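Local coordinates for DUF2020 domain-containing protein (Corynebacterium diphtheriae, PDB 3V7B), which is of unknown function but adopts a compact alpha-beta fold around an antiparallel sheet, consistent with membership of the Mog1p/PsbP clan, at residues V71-M76 with V124-W129. Sequence-based numbering, arbitrary orientation.
Sequences VMVRHM and VAVVVW
Val-73, Val-126 and Val-128 make the apolar centre on one face of the sheet, against helix 135-149, where Val-73 touches Leu-149 and Val-128 touches Met-141; Val-71, on the same face, meets Leu-31. Val-71 and Val-128 run abreast, and their CG2 methyls, both anti to the carbonyl carbon, meet at 3.8 Å. On the other face Met-72, a selenomethionine, runs extended to SE and then bends (chi3 66°), which brings CE to 3.7 Å from CH2 at the edge of the Trp-129 indole; CG1 of Val-127 lies over one face of the same ring. Val-127 and Ala-125 also reach helix 79-89.

Four nearly straight backbone hydrogen bonds join the hydrogen-bonded antiparallel pairs Met-72/Val-127 and Arg-74/Ala-125, which alternate with the non-hydrogen-bonded Val-71/Val-128, Val-73/Val-126 and His-75/Val-124. Met-72 N to Val-127 O is 2.9 Å, Val-127 N to Met-72 O 2.8 Å and Arg-74 N to Ala-125 O 2.7 Å; Ala-125 N approaches Arg-74 O on a lone pair.

At the His-75/Val-124 end, on the face of the other paired valines, the Val-124 methyls lie over one face of the His-75 imidazole, CG2 3.7 Å from CD2. The Arg-74 chain folds at chi2 and chi3, and its guanidinium, with SE of Met-76 over one face, forms a salt bridge with Asp-7 and hydrogen bonds to the carbonyls of Leu-10 and Pro-11, fastening the N-terminal segment to the sheet. Strands 69-75 and 124-130 thus pair centrally in a seven-stranded sheet between helices 79-89 and 135-149, a three-layer alpha-beta-alpha sandwich consistent with the Mog1p/PsbP clan.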
ATOM      1  N   VAL A  71      -1.616   0.189  -2.948  1.00 11.69           N
ATOM      2  CA  VAL A  71      -1.222   1.087  -1.879  1.00 12.35           C
ATOM      3  C   VAL A  71      -2.451   1.329  -1.039  1.00 12.19           C
ATOM      4  O   VAL A  71      -3.487   1.749  -1.558  1.00 10.03           O
ATOM      5  CB  VAL A  71      -0.671   2.448  -2.389  1.00 13.06           C
ATOM      6  CG1 VAL A  71      -0.392   3.405  -1.243  1.00 13.52           C
ATOM      7  CG2 VAL A  71       0.613   2.208  -3.248  1.00 12.66           C
HETATM    8  N   MSE A  72      -2.320   1.001   0.251  1.00 11.98           N
HETATM    9  CA  MSE A  72      -3.406   1.120   1.193  1.00 11.78           C
HETATM   10  C   MSE A  72      -3.037   1.922   2.446  1.00 12.60           C
HETATM   11  O   MSE A  72      -2.062   1.619   3.142  1.00 13.45           O
HETATM   12  CB  MSE A  72      -3.969  -0.243   1.587  1.00 11.99           C
HETATM   13  CG  MSE A  72      -5.194  -0.144   2.585  1.00 13.47           C
HETATM   14 SE   MSE A  72      -5.917  -1.918   2.929  0.86 14.40          SE
HETATM   15  CE  MSE A  72      -4.316  -2.583   3.867  1.00 15.38           C
ATOM     16  N   VAL A  73      -3.821   2.982   2.691  1.00 11.94           N
ATOM     17  CA  VAL A  73      -3.744   3.830   3.851  1.00 12.68           C
ATOM     18  C   VAL A  73      -4.896   3.570   4.838  1.00 12.28           C
ATOM     19  O   VAL A  73      -6.054   3.627   4.492  1.00 15.31           O
ATOM     20  CB  VAL A  73      -3.676   5.334   3.483  1.00 13.59           C
ATOM     21  CG1 VAL A  73      -3.551   6.184   4.790  1.00 14.67           C
ATOM     22  CG2 VAL A  73      -2.435   5.577   2.593  1.00 12.25           C
ATOM     23  N   ARG A  74      -4.577   3.218   6.092  1.00 13.22           N
ATOM     24  CA  ARG A  74      -5.562   2.817   7.062  1.00 13.57           C
ATOM     25  C   ARG A  74      -5.559   3.799   8.234  1.00 15.11           C
ATOM     26  O   ARG A  74      -4.530   4.151   8.753  1.00 16.20           O
ATOM     27  CB  ARG A  74      -5.271   1.457   7.646  1.00 13.45           C
ATOM     28  CG  ARG A  74      -5.580   0.259   6.807  1.00 13.25           C
ATOM     29  CD  ARG A  74      -6.825   0.254   6.039  1.00 13.44           C
ATOM     30  NE  ARG A  74      -8.022   0.410   6.905  1.00 13.67           N
ATOM     31  CZ  ARG A  74      -8.706  -0.557   7.487  1.00 14.89           C
ATOM     32  NH1 ARG A  74      -8.428  -1.810   7.257  1.00 14.56           N
ATOM     33  NH2 ARG A  74      -9.741  -0.256   8.265  1.00 15.26           N
ATOM     34  N   HIS A  75      -6.693   4.287   8.589  1.00 16.45           N
ATOM     35  CA  HIS A  75      -6.798   5.046   9.839  1.00 18.33           C
ATOM     36  C   HIS A  75      -7.582   4.156  10.790  1.00 18.49           C
ATOM     37  O   HIS A  75      -8.827   3.960  10.666  1.00 18.28           O
ATOM     38  CB  HIS A  75      -7.478   6.387   9.609  1.00 22.79           C
ATOM     39  CG  HIS A  75      -6.628   7.389   8.872  1.00 25.65           C
ATOM     40  ND1 HIS A  75      -6.375   7.293   7.518  1.00 29.14           N
ATOM     41  CD2 HIS A  75      -6.026   8.566   9.298  1.00 27.23           C
ATOM     42  CE1 HIS A  75      -5.601   8.319   7.138  1.00 26.67           C
ATOM     43  NE2 HIS A  75      -5.382   9.106   8.224  1.00 27.99           N
HETATM   44  N   MSE A  76      -6.874   3.544  11.714  1.00 19.34           N
HETATM   45  CA  MSE A  76      -7.496   2.590  12.661  1.00 19.13           C
HETATM   46  C   MSE A  76      -7.981   3.323  13.931  1.00 18.82           C
HETATM   47  O   MSE A  76      -7.550   4.440  14.216  1.00 19.34           O
HETATM   48  CB  MSE A  76      -6.539   1.458  13.046  1.00 17.34           C
HETATM   49  CG  MSE A  76      -5.983   0.635  11.846  1.00 16.81           C
HETATM   50 SE   MSE A  76      -7.379  -0.016  10.594  0.86 14.47          SE
HETATM   51  CE  MSE A  76      -7.991  -1.516  11.662  1.00 15.60           C
ATOM     52  N   VAL A 124      -2.288   5.186  12.387  1.00 15.84           N
ATOM     53  CA  VAL A 124      -2.277   5.163  10.933  1.00 14.90           C
ATOM     54  C   VAL A 124      -1.360   4.076  10.446  1.00 13.63           C
ATOM     55  O   VAL A 124      -0.196   3.933  10.906  1.00 15.16           O
ATOM     56  CB  VAL A 124      -1.837   6.524  10.370  1.00 15.07           C
ATOM     57  CG1 VAL A 124      -1.816   6.515   8.825  1.00 15.74           C
ATOM     58  CG2 VAL A 124      -2.810   7.580  10.918  1.00 15.57           C
ATOM     59  N   ALA A 125      -1.862   3.292   9.481  1.00 14.67           N
ATOM     60  CA  ALA A 125      -1.009   2.293   8.823  1.00 12.96           C
ATOM     61  C   ALA A 125      -0.959   2.527   7.290  1.00 12.25           C
ATOM     62  O   ALA A 125      -1.930   2.940   6.703  1.00 12.83           O
ATOM     63  CB  ALA A 125      -1.460   0.861   9.165  1.00 14.42           C
ATOM     64  N   VAL A 126       0.204   2.295   6.695  1.00 11.49           N
ATOM     65  CA  VAL A 126       0.437   2.412   5.269  1.00 12.15           C
ATOM     66  C   VAL A 126       1.047   1.073   4.797  1.00 11.77           C
ATOM     67  O   VAL A 126       2.119   0.660   5.278  1.00 13.97           O
ATOM     68  CB  VAL A 126       1.367   3.608   4.930  1.00 11.90           C
ATOM     69  CG1 VAL A 126       1.769   3.632   3.448  1.00 10.85           C
ATOM     70  CG2 VAL A 126       0.737   4.954   5.336  1.00 11.68           C
ATOM     71  N   VAL A 127       0.394   0.396   3.860  1.00 11.20           N
ATOM     72  CA  VAL A 127       0.899  -0.886   3.325  1.00 11.97           C
ATOM     73  C   VAL A 127       0.998  -0.762   1.787  1.00 11.69           C
ATOM     74  O   VAL A 127       0.073  -0.304   1.119  1.00 12.16           O
ATOM     75  CB  VAL A 127      -0.074  -2.073   3.661  1.00 12.76           C
ATOM     76  CG1 VAL A 127       0.393  -3.394   3.081  1.00 13.01           C
ATOM     77  CG2 VAL A 127      -0.361  -2.181   5.185  1.00 12.62           C
ATOM     78  N   VAL A 128       2.082  -1.254   1.218  1.00 10.80           N
ATOM     79  CA  VAL A 128       2.225  -1.258  -0.188  1.00 11.15           C
ATOM     80  C   VAL A 128       2.680  -2.663  -0.513  1.00 12.21           C
ATOM     81  O   VAL A 128       3.583  -3.175   0.164  1.00 13.47           O
ATOM     82  CB  VAL A 128       3.288  -0.238  -0.670  1.00 10.97           C
ATOM     83  CG1 VAL A 128       3.598  -0.359  -2.136  1.00 11.63           C
ATOM     84  CG2 VAL A 128       2.889   1.217  -0.389  1.00 11.10           C
ATOM     85  N   TRP A 129       2.005  -3.251  -1.497  1.00 12.61           N
ATOM     86  CA  TRP A 129       2.374  -4.520  -2.067  1.00 13.64           C
ATOM     87  C   TRP A 129       2.812  -4.220  -3.504  1.00 14.45           C
ATOM     88  O   TRP A 129       2.215  -3.369  -4.183  1.00 13.28           O
ATOM     89  CB  TRP A 129       1.156  -5.420  -2.109  1.00 13.48           C
ATOM     90  CG  TRP A 129       0.688  -5.938  -0.791  1.00 14.58           C
ATOM     91  CD1 TRP A 129       1.148  -7.020  -0.099  1.00 15.66           C
ATOM     92  CD2 TRP A 129      -0.413  -5.418  -0.019  1.00 15.24           C
ATOM     93  NE1 TRP A 129       0.400  -7.239   1.025  1.00 14.88           N
ATOM     94  CE2 TRP A 129      -0.551  -6.288   1.137  1.00 16.09           C
ATOM     95  CE3 TRP A 129      -1.313  -4.359  -0.191  1.00 16.26           C
ATOM     96  CZ2 TRP A 129      -1.535  -6.107   2.055  1.00 16.54           C
ATOM     97  CZ3 TRP A 129      -2.284  -4.146   0.764  1.00 16.08           C
ATOM     98  CH2 TRP A 129      -2.417  -4.969   1.857  1.00 16.93           C
TER